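Local atomic coordinates of phosphatase (Thermotoga maritima, PDB entry 1NF2), a protein that probably acts as a magnesium-dependent phosphatase of the haloacid dehalogenase (HAD) family. Residues K30-C35 with T263-D267; F39-L45 with F60-N66; H101-Y105 with N116-Y122. One frame throughout, in Å; residues are numbered along the deposited sequence.

Contact 1 of 3, residues K30-C35 with T263-D267; sequences KLSRKC and TDCLD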
loop_
_atom_site.group_PDB
_atom_site.type_symbol
_atom_site.label_atom_id
_atom_site.label_comp_id
_atom_site.label_asym_id
_atom_site.label_seq_id
_atom_site.Cartn_x
_atom_site.Cartn_y
_atom_site.Cartn_z
ATOM N N LYS A 30 -4.476 5.121 -22.645
ATOM C CA LYS A 30 -3.767 5.921 -23.638
ATOM C C LYS A 30 -2.309 6.185 -23.236
ATOM O O LYS A 30 -1.402 6.119 -24.073
ATOM C CB LYS A 30 -4.510 7.242 -23.863
ATOM C CG LYS A 30 -5.872 7.066 -24.521
ATOM C CD LYS A 30 -6.685 8.352 -24.479
ATOM C CE LYS A 30 -5.942 9.498 -25.144
ATOM N NZ LYS A 30 -6.696 10.781 -25.040
ATOM N N LEU A 31 -2.083 6.479 -21.957
ATOM C CA LEU A 31 -0.732 6.732 -21.470
ATOM C C LEU A 31 0.135 5.482 -21.506
ATOM O O LEU A 31 1.296 5.539 -21.916
ATOM C CB LEU A 31 -0.760 7.249 -20.029
ATOM C CG LEU A 31 -1.209 8.682 -19.760
ATOM C CD1 LEU A 31 -1.152 8.946 -18.257
ATOM C CD2 LEU A 31 -0.305 9.650 -20.505
ATOM N N SER A 32 -0.433 4.358 -21.067
ATOM C CA SER A 32 0.291 3.090 -21.004
ATOM C C SER A 32 0.977 2.741 -22.313
ATOM O O SER A 32 1.870 1.892 -22.353
ATOM C CB SER A 32 -0.652 1.961 -20.608
ATOM O OG SER A 32 -1.448 1.568 -21.706
ATOM N N ARG A 33 0.542 3.381 -23.391
ATOM C CA ARG A 33 1.144 3.154 -24.691
ATOM C C ARG A 33 2.320 4.115 -24.784
ATOM O O ARG A 33 2.143 5.335 -24.747
ATOM C CB ARG A 33 0.138 3.436 -25.807
ATOM C CG ARG A 33 0.712 3.329 -27.209
ATOM C CD ARG A 33 1.289 1.953 -27.494
ATOM N NE ARG A 33 1.779 1.856 -28.867
ATOM C CZ ARG A 33 2.317 0.760 -29.393
ATOM N NH1 ARG A 33 2.436 -0.341 -28.661
ATOM N NH2 ARG A 33 2.734 0.763 -30.654
ATOM N N LYS A 34 3.520 3.554 -24.881
ATOM C CA LYS A 34 4.750 4.335 -24.962
ATOM C C LYS A 34 5.239 4.880 -23.614
ATOM O O LYS A 34 6.442 5.081 -23.442
ATOM C CB LYS A 34 4.596 5.496 -25.963
ATOM C CG LYS A 34 5.711 6.539 -25.881
ATOM C CD LYS A 34 5.575 7.631 -26.936
ATOM C CE LYS A 34 6.232 7.246 -28.257
ATOM N NZ LYS A 34 5.688 5.987 -28.838
ATOM N N CYS A 35 4.328 5.116 -22.666
ATOM C CA CYS A 35 4.717 5.654 -21.354
ATOM C C CYS A 35 4.568 4.700 -20.154
ATOM O O CYS A 35 3.898 3.674 -20.234
ATOM C CB CYS A 35 3.965 6.962 -21.073
ATOM S SG CYS A 35 4.636 8.420 -21.949
ATOM N N THR A 263 2.716 15.887 -21.734
ATOM C CA THR A 263 3.215 14.538 -21.760
ATOM C C THR A 263 3.654 14.031 -23.115
ATOM O O THR A 263 3.118 14.432 -24.152
ATOM C CB THR A 263 2.146 13.578 -21.241
ATOM O OG1 THR A 263 2.520 12.234 -21.550
ATOM C CG2 THR A 263 0.816 13.871 -21.898
ATOM N N ASP A 264 4.641 13.143 -23.092
ATOM C CA ASP A 264 5.116 12.511 -24.306
ATOM C C ASP A 264 3.977 11.552 -24.621
ATOM O O ASP A 264 2.830 11.829 -24.271
ATOM C CB ASP A 264 6.416 11.747 -24.040
ATOM C CG ASP A 264 7.624 12.414 -24.669
ATOM O OD1 ASP A 264 7.862 13.606 -24.388
ATOM O OD2 ASP A 264 8.337 11.742 -25.443
ATOM N N CYS A 265 4.286 10.411 -25.228
ATOM C CA CYS A 265 3.255 9.439 -25.599
ATOM C C CYS A 265 2.053 10.158 -26.228
ATOM O O CYS A 265 2.000 11.388 -26.242
ATOM C CB CYS A 265 2.814 8.607 -24.382
ATOM S SG CYS A 265 3.007 9.354 -22.732
ATOM N N LEU A 266 1.102 9.404 -26.767
ATOM C CA LEU A 266 -0.015 10.029 -27.461
ATOM C C LEU A 266 0.483 11.014 -28.522
ATOM O O LEU A 266 -0.310 11.721 -29.153
ATOM C CB LEU A 266 -0.855 10.793 -26.426
ATOM C CG LEU A 266 -1.174 10.137 -25.091
ATOM C CD1 LEU A 266 -1.932 11.119 -24.199
ATOM C CD2 LEU A 266 -1.980 8.891 -25.330
ATOM N N ASP A 267 1.802 11.050 -28.707
ATOM C CA ASP A 267 2.446 11.946 -29.662
ATOM C C ASP A 267 2.294 13.399 -29.219
ATOM O O ASP A 267 1.985 14.277 -30.022
ATOM C CB ASP A 267 1.852 11.758 -31.060
ATOM C CG ASP A 267 2.219 10.422 -31.677
ATOM O OD1 ASP A 267 1.770 10.156 -32.812
ATOM O OD2 ASP A 267 2.958 9.642 -31.033
#
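A disulfide bridge ties the C-terminal tail, residues 263-267, to the turn that leads from helix 22-31 into strand 36-40 of the HAD core. No hydrogen bond crosses between the segments, so the covalent link and apolar contacts join them. Lys30, on helix 22-31, offers the aliphatic base of its side chain: CB lies 3.4 Å from Leu266 CD2, a contact that suits a lysine whose charged end stays exposed. Leu31 is buried, resting on Phe5 of strand 4-8; its CD2 is 4.0 Å from Cys265 SG and 4.3 Å from Leu266 CD1. Arg33 contributes backbone, its O lying 3.4 Å from Cys265 CB, while its side chain leads away. Lys34 has a positive phi of 79°, which turns the chain, and its CD reaches within 3.2 Å of Cys265 CA. The Cys35 N to Leu31 O hydrogen bond, 3.2 Å, closes the turn, and Cys35 CB points toward the tail. Across from it, Asp264 forms a salt bridge with Arg3, and Thr263 OG1 donates to Asp264 O at 2.8 Å. The bridge itself, Cys35 SG to Cys265 SG, measures 2.0 Å with chi3 at -90°, a preferred disulfide torsion.

Contact 2 of 3, residues F39-L45 with F60-N66; sequences FASGRML and FPTIAYN. With SO4 (sulfate ion), chain D.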
loop_
_atom_site.group_PDB
_atom_site.type_symbol
_atom_site.label_atom_id
_atom_site.label_comp_id
_atom_site.label_asym_id
_atom_site.label_seq_id
_atom_site.Cartn_x
_atom_site.Cartn_y
_atom_site.Cartn_z
ATOM N N PHE A 39 1.341 1.918 -10.076
ATOM C CA PHE A 39 0.295 1.873 -9.063
ATOM C C PHE A 39 0.960 1.657 -7.700
ATOM O O PHE A 39 1.784 0.754 -7.539
ATOM C CB PHE A 39 -0.683 0.731 -9.356
ATOM C CG PHE A 39 -1.490 0.930 -10.614
ATOM C CD1 PHE A 39 -0.927 0.716 -11.864
ATOM C CD2 PHE A 39 -2.807 1.363 -10.546
ATOM C CE1 PHE A 39 -1.667 0.933 -13.029
ATOM C CE2 PHE A 39 -3.553 1.583 -11.705
ATOM C CZ PHE A 39 -2.985 1.370 -12.945
ATOM N N ALA A 40 0.609 2.485 -6.725
ATOM C CA ALA A 40 1.192 2.383 -5.392
ATOM C C ALA A 40 0.090 2.299 -4.350
ATOM O O ALA A 40 -0.659 3.251 -4.149
ATOM C CB ALA A 40 2.084 3.587 -5.125
ATOM N N SER A 41 0.008 1.166 -3.668
ATOM C CA SER A 41 -1.039 0.962 -2.677
ATOM C C SER A 41 -0.562 0.379 -1.351
ATOM O O SER A 41 0.551 -0.144 -1.248
ATOM C CB SER A 41 -2.105 0.032 -3.260
ATOM O OG SER A 41 -3.150 -0.187 -2.333
ATOM N N GLY A 42 -1.428 0.468 -0.343
ATOM C CA GLY A 42 -1.116 -0.091 0.958
ATOM C C GLY A 42 -1.666 -1.507 1.014
ATOM O O GLY A 42 -1.378 -2.265 1.941
ATOM N N ARG A 43 -2.451 -1.868 -0.002
ATOM C CA ARG A 43 -3.069 -3.193 -0.090
ATOM C C ARG A 43 -2.058 -4.274 -0.479
ATOM O O ARG A 43 -0.928 -3.969 -0.857
ATOM C CB ARG A 43 -4.224 -3.164 -1.106
ATOM C CG ARG A 43 -5.174 -1.977 -0.920
ATOM C CD ARG A 43 -6.329 -1.976 -1.922
ATOM N NE ARG A 43 -7.460 -2.760 -1.445
ATOM C CZ ARG A 43 -8.527 -2.252 -0.834
ATOM N NH1 ARG A 43 -8.625 -0.948 -0.625
ATOM N NH2 ARG A 43 -9.496 -3.056 -0.420
ATOM N N MET A 44 -2.474 -5.536 -0.364
ATOM C CA MET A 44 -1.629 -6.680 -0.704
ATOM C C MET A 44 -1.209 -6.591 -2.179
ATOM O O MET A 44 -1.832 -5.876 -2.961
ATOM C CB MET A 44 -2.393 -7.998 -0.466
ATOM C CG MET A 44 -2.850 -8.257 0.977
ATOM S SD MET A 44 -3.857 -9.775 1.183
ATOM C CE MET A 44 -2.717 -10.915 0.723
ATOM N N LEU A 45 -0.162 -7.318 -2.561
ATOM C CA LEU A 45 0.304 -7.291 -3.947
ATOM C C LEU A 45 -0.753 -7.892 -4.872
ATOM O O LEU A 45 -1.058 -7.335 -5.927
ATOM C CB LEU A 45 1.605 -8.082 -4.091
ATOM C CG LEU A 45 2.583 -7.811 -5.249
ATOM C CD1 LEU A 45 3.035 -9.144 -5.820
ATOM C CD2 LEU A 45 1.963 -6.953 -6.332
ATOM N N PHE A 60 1.409 -3.697 -14.182
ATOM C CA PHE A 60 2.321 -2.571 -14.344
ATOM C C PHE A 60 3.312 -2.561 -13.190
ATOM O O PHE A 60 3.172 -3.333 -12.235
ATOM C CB PHE A 60 1.539 -1.253 -14.284
ATOM C CG PHE A 60 0.464 -1.121 -15.324
ATOM C CD1 PHE A 60 0.692 -0.398 -16.489
ATOM C CD2 PHE A 60 -0.778 -1.710 -15.134
ATOM C CE1 PHE A 60 -0.305 -0.262 -17.453
ATOM C CE2 PHE A 60 -1.782 -1.581 -16.091
ATOM C CZ PHE A 60 -1.545 -0.855 -17.251
ATOM N N PRO A 61 4.350 -1.708 -13.279
ATOM C CA PRO A 61 5.307 -1.650 -12.175
ATOM C C PRO A 61 4.401 -1.327 -10.981
ATOM O O PRO A 61 3.542 -0.448 -11.073
ATOM C CB PRO A 61 6.208 -0.484 -12.574
ATOM C CG PRO A 61 6.278 -0.643 -14.077
ATOM C CD PRO A 61 4.833 -0.941 -14.444
ATOM N N THR A 62 4.569 -2.038 -9.875
ATOM C CA THR A 62 3.693 -1.826 -8.739
ATOM C C THR A 62 4.354 -1.710 -7.362
ATOM O O THR A 62 5.323 -2.412 -7.057
ATOM C CB THR A 62 2.637 -2.965 -8.700
ATOM O OG1 THR A 62 1.836 -2.906 -9.889
ATOM C CG2 THR A 62 1.739 -2.850 -7.474
ATOM N N ILE A 63 3.818 -0.805 -6.547
ATOM C CA ILE A 63 4.283 -0.609 -5.180
ATOM C C ILE A 63 3.102 -1.062 -4.321
ATOM O O ILE A 63 2.004 -0.509 -4.416
ATOM C CB ILE A 63 4.621 0.877 -4.881
ATOM C CG1 ILE A 63 5.808 1.326 -5.745
ATOM C CG2 ILE A 63 4.975 1.051 -3.399
ATOM C CD1 ILE A 63 6.204 2.770 -5.543
ATOM N N ALA A 64 3.333 -2.091 -3.509
ATOM C CA ALA A 64 2.311 -2.672 -2.646
ATOM C C ALA A 64 2.729 -2.654 -1.166
ATOM O O ALA A 64 3.867 -2.311 -0.844
ATOM C CB ALA A 64 2.030 -4.106 -3.097
ATOM N N TYR A 65 1.806 -3.018 -0.274
ATOM C CA TYR A 65 2.092 -3.034 1.164
ATOM C C TYR A 65 2.736 -1.728 1.618
ATOM O O TYR A 65 3.635 -1.729 2.463
ATOM C CB TYR A 65 3.021 -4.200 1.518
ATOM C CG TYR A 65 2.361 -5.561 1.452
ATOM C CD1 TYR A 65 1.501 -5.994 2.460
ATOM C CD2 TYR A 65 2.604 -6.419 0.383
ATOM C CE1 TYR A 65 0.900 -7.260 2.405
ATOM C CE2 TYR A 65 2.010 -7.676 0.316
ATOM C CZ TYR A 65 1.163 -8.092 1.329
ATOM O OH TYR A 65 0.596 -9.345 1.264
ATOM N N ASN A 66 2.284 -0.622 1.035
ATOM C CA ASN A 66 2.788 0.703 1.389
ATOM C C ASN A 66 4.313 0.855 1.308
ATOM O O ASN A 66 4.930 1.529 2.139
ATOM C CB ASN A 66 2.297 1.073 2.794
ATOM C CG ASN A 66 2.548 2.527 3.134
ATOM O OD1 ASN A 66 2.296 3.407 2.319
ATOM N ND2 ASN A 66 3.039 2.787 4.346
HETATM S S SO4 D . -3.341 3.542 1.144
HETATM O O1 SO4 D . -3.137 2.924 -0.165
HETATM O O2 SO4 D . -3.270 2.502 2.175
HETATM O O3 SO4 D . -2.290 4.551 1.346
HETATM O O4 SO4 D . -4.662 4.174 1.232
#
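Backbone hydrogen bonds join the two segments as parallel neighbours. Ile63 N donates to Phe39 O and Ser41 N to Ile63 O, both at 2.7 Å, with a weak bond from Phe39 N to Pro61 O at 3.4 Å behind them. Beyond the strand ends the pairing continues between loops: Asn66 N reaches Ser41 O at 2.9 Å, and Tyr65 N reaches Arg43 O at 3.0 Å. The positive phi values of Tyr65 and Asn66 curl the second chain into these bonds. Apolar contacts lie on both faces of the sheet. On one, small Ala40 packs its CB 3.7 Å from Ile63 CB; on the other, the Phe39 and Phe60 rings meet obliquely, CE1 to CD2 at 3.5 Å, and Thr62 CG2 lies 4.3 Å from Leu45 CD2. Leu45 CB lies 4.1 Å from Ala64 CB. A CH-pi contact places Met44 CA 4.0 Å from the centroid of the Tyr65 ring, over its face.

The pair belongs to a beta-alpha-beta crossover, strand 36-40, helix 45-55, strand 62-64, in the Rossmann-like HAD core. Ser41, just past its strand, is consistent with the family's motif II serine or threonine.

Polar groups gather at this tip. Ser41 OG accepts from Arg43 N at 3.0 Å, an ST turn, and Gly42 N donates to sulfate O1 at 3.0 Å; a side chain on Gly42 would collide with the ion. Lys191 also binds the sulfate, which probably came from the crystallisation liquor but may mark a phosphate position. Arg43 pairs with the magnesium ligand Asp10, and Thr62 OG1 with Glu52.

Contact 3 of 3, residues H101-Y105 with N116-Y122; sequences HWQAY and NEEIKSY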
loop_
_atom_site.group_PDB
_atom_site.type_symbol
_atom_site.label_atom_id
_atom_site.label_comp_id
_atom_site.label_asym_id
_atom_site.label_seq_id
_atom_site.Cartn_x
_atom_site.Cartn_y
_atom_site.Cartn_z
ATOM N N HIS A 101 -5.795 -11.982 19.299
ATOM C CA HIS A 101 -6.181 -12.475 17.985
ATOM C C HIS A 101 -5.272 -11.825 16.947
ATOM O O HIS A 101 -5.424 -10.652 16.603
ATOM C CB HIS A 101 -7.652 -12.160 17.710
ATOM C CG HIS A 101 -8.600 -12.952 18.557
ATOM N ND1 HIS A 101 -8.645 -14.331 18.531
ATOM C CD2 HIS A 101 -9.522 -12.564 19.470
ATOM C CE1 HIS A 101 -9.552 -14.757 19.390
ATOM N NE2 HIS A 101 -10.100 -13.705 19.973
ATOM N N TRP A 102 -4.309 -12.599 16.467
ATOM C CA TRP A 102 -3.365 -12.092 15.494
ATOM C C TRP A 102 -3.389 -12.878 14.197
ATOM O O TRP A 102 -3.747 -14.056 14.168
ATOM C CB TRP A 102 -1.948 -12.112 16.070
ATOM C CG TRP A 102 -1.479 -13.478 16.444
ATOM C CD1 TRP A 102 -1.865 -14.213 17.528
ATOM C CD2 TRP A 102 -0.526 -14.278 15.735
ATOM N NE1 TRP A 102 -1.207 -15.420 17.541
ATOM C CE2 TRP A 102 -0.379 -15.485 16.454
ATOM C CE3 TRP A 102 0.220 -14.088 14.564
ATOM C CZ2 TRP A 102 0.484 -16.502 16.038
ATOM C CZ3 TRP A 102 1.078 -15.096 14.150
ATOM C CH2 TRP A 102 1.205 -16.291 14.888
ATOM N N GLN A 103 -2.992 -12.194 13.128
ATOM C CA GLN A 103 -2.936 -12.757 11.791
ATOM C C GLN A 103 -1.597 -12.352 11.183
ATOM O O GLN A 103 -0.956 -11.414 11.653
ATOM C CB GLN A 103 -4.094 -12.210 10.963
ATOM C CG GLN A 103 -4.274 -10.708 11.090
ATOM C CD GLN A 103 -5.521 -10.211 10.385
ATOM O OE1 GLN A 103 -6.629 -10.665 10.671
ATOM N NE2 GLN A 103 -5.347 -9.271 9.459
ATOM N N ALA A 104 -1.169 -13.056 10.143
ATOM C CA ALA A 104 0.109 -12.737 9.522
ATOM C C ALA A 104 0.045 -12.724 7.999
ATOM O O ALA A 104 -0.665 -13.521 7.390
ATOM C CB ALA A 104 1.172 -13.740 9.982
ATOM N N TYR A 105 0.798 -11.807 7.398
ATOM C CA TYR A 105 0.879 -11.689 5.947
ATOM C C TYR A 105 2.169 -12.367 5.515
ATOM O O TYR A 105 3.256 -11.817 5.689
ATOM C CB TYR A 105 0.893 -10.218 5.542
ATOM C CG TYR A 105 -0.461 -9.553 5.638
ATOM C CD1 TYR A 105 -1.358 -9.611 4.575
ATOM C CD2 TYR A 105 -0.845 -8.864 6.786
ATOM C CE1 TYR A 105 -2.603 -8.994 4.648
ATOM C CE2 TYR A 105 -2.090 -8.242 6.870
ATOM C CZ TYR A 105 -2.962 -8.312 5.794
ATOM O OH TYR A 105 -4.189 -7.692 5.851
ATOM N N ASN A 116 -12.164 -16.928 13.860
ATOM C CA ASN A 116 -13.163 -16.248 14.671
ATOM C C ASN A 116 -13.868 -15.121 13.912
ATOM O O ASN A 116 -13.635 -14.915 12.717
ATOM C CB ASN A 116 -12.507 -15.698 15.940
ATOM C CG ASN A 116 -11.266 -14.884 15.647
ATOM O OD1 ASN A 116 -10.332 -15.362 15.004
ATOM N ND2 ASN A 116 -11.246 -13.647 16.121
ATOM N N GLU A 117 -14.726 -14.396 14.622
ATOM C CA GLU A 117 -15.494 -13.296 14.050
ATOM C C GLU A 117 -14.628 -12.087 13.714
ATOM O O GLU A 117 -14.943 -11.325 12.800
ATOM C CB GLU A 117 -16.602 -12.881 15.022
ATOM C CG GLU A 117 -17.495 -14.034 15.466
ATOM C CD GLU A 117 -16.789 -15.013 16.391
ATOM O OE1 GLU A 117 -17.320 -16.126 16.597
ATOM O OE2 GLU A 117 -15.708 -14.670 16.921
ATOM N N GLU A 118 -13.542 -11.907 14.460
ATOM C CA GLU A 118 -12.632 -10.795 14.223
ATOM C C GLU A 118 -12.085 -10.863 12.798
ATOM O O GLU A 118 -12.217 -9.914 12.024
ATOM C CB GLU A 118 -11.463 -10.832 15.216
ATOM C CG GLU A 118 -11.733 -10.202 16.585
ATOM C CD GLU A 118 -12.773 -10.943 17.400
ATOM O OE1 GLU A 118 -12.591 -12.155 17.645
ATOM O OE2 GLU A 118 -13.770 -10.309 17.805
ATOM N N ILE A 119 -11.480 -11.997 12.457
ATOM C CA ILE A 119 -10.903 -12.189 11.137
ATOM C C ILE A 119 -11.949 -12.096 10.025
ATOM O O ILE A 119 -11.713 -11.457 8.996
ATOM C CB ILE A 119 -10.168 -13.551 11.040
ATOM C CG1 ILE A 119 -9.577 -13.731 9.642
ATOM C CG2 ILE A 119 -11.115 -14.688 11.349
ATOM C CD1 ILE A 119 -8.541 -12.691 9.283
ATOM N N LYS A 120 -13.101 -12.726 10.232
ATOM C CA LYS A 120 -14.163 -12.706 9.233
ATOM C C LYS A 120 -14.526 -11.276 8.829
ATOM O O LYS A 120 -14.562 -10.943 7.641
ATOM C CB LYS A 120 -15.409 -13.419 9.766
ATOM C CG LYS A 120 -15.202 -14.893 10.091
ATOM C CD LYS A 120 -16.484 -15.529 10.619
ATOM C CE LYS A 120 -16.281 -16.998 10.971
ATOM N NZ LYS A 120 -15.881 -17.827 9.793
ATOM N N SER A 121 -14.782 -10.437 9.825
ATOM C CA SER A 121 -15.156 -9.050 9.585
ATOM C C SER A 121 -14.032 -8.194 9.010
ATOM O O SER A 121 -14.294 -7.222 8.303
ATOM C CB SER A 121 -15.663 -8.413 10.880
ATOM O OG SER A 121 -15.910 -7.030 10.693
ATOM N N TYR A 122 -12.782 -8.534 9.318
ATOM C CA TYR A 122 -11.669 -7.752 8.797
ATOM C C TYR A 122 -11.453 -8.040 7.319
ATOM O O TYR A 122 -11.250 -7.121 6.525
ATOM C CB TYR A 122 -10.375 -8.036 9.572
ATOM C CG TYR A 122 -9.136 -7.490 8.883
ATOM C CD1 TYR A 122 -8.468 -8.236 7.907
ATOM C CD2 TYR A 122 -8.680 -6.199 9.148
ATOM C CE1 TYR A 122 -7.381 -7.709 7.207
ATOM C CE2 TYR A 122 -7.596 -5.661 8.455
ATOM C CZ TYR A 122 -6.955 -6.422 7.485
ATOM O OH TYR A 122 -5.907 -5.880 6.778
#
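The imidazole of His101 has Glu118 OE1 over one face, 3.6 Å from CD2, at the partly exposed end of the contact. Deeper in, Gln103 spans helix and strand: its OE1 comes within 3.1 Å of Ile119 CD1, while its NE2 lies over one face of the Tyr122 ring, 3.4 Å from CE1. A glutamine, with a flexible arm ending in a flat amide, suits a place between a ring face and an aliphatic branch. The buried end is closed by two tyrosines, long enough to meet across the gap: Tyr122 OH donates to Tyr105 OH at 2.7 Å. Tyr105 also makes a cation-pi contact with Lys147, and Tyr122 an edge-to-face contact with Tyr181. The axes of strand 102-105 and helix segment 117-122 approach to 10.0 Å, their N-to-C directions 45° apart. His101 and Gln103 point toward the helix, Tyr105 starts sideways, and Trp102 and Ala104 pack on helix 136-143. This helix on the six-stranded mixed sheet belongs to the alpha/beta cap, consistent with the substrate-binding domain of this HAD enzyme.

Overall arrangement
Contact 2 is buried, its centre about 5 Å from the centre of the chain, and relies on strand pairing next to the magnesium site. Contact 1 lies on the same eight-stranded core domain but near its surface, where no hydrogen bond crosses and a disulfide joins the segments. Helix 22-31 runs on into strand 36-40, and the two contacts meet where Ser32 CB packs 3.9 Å from Phe60 CE1. Contact 3 belongs to the separate six-stranded sheet and is partly buried, joined by side chains rather than backbone. It reaches contact 2 through Met44 CG and Tyr105 CE1, 3.8 Å apart, but stays about 28 Å from contact 1 at the nearest atoms.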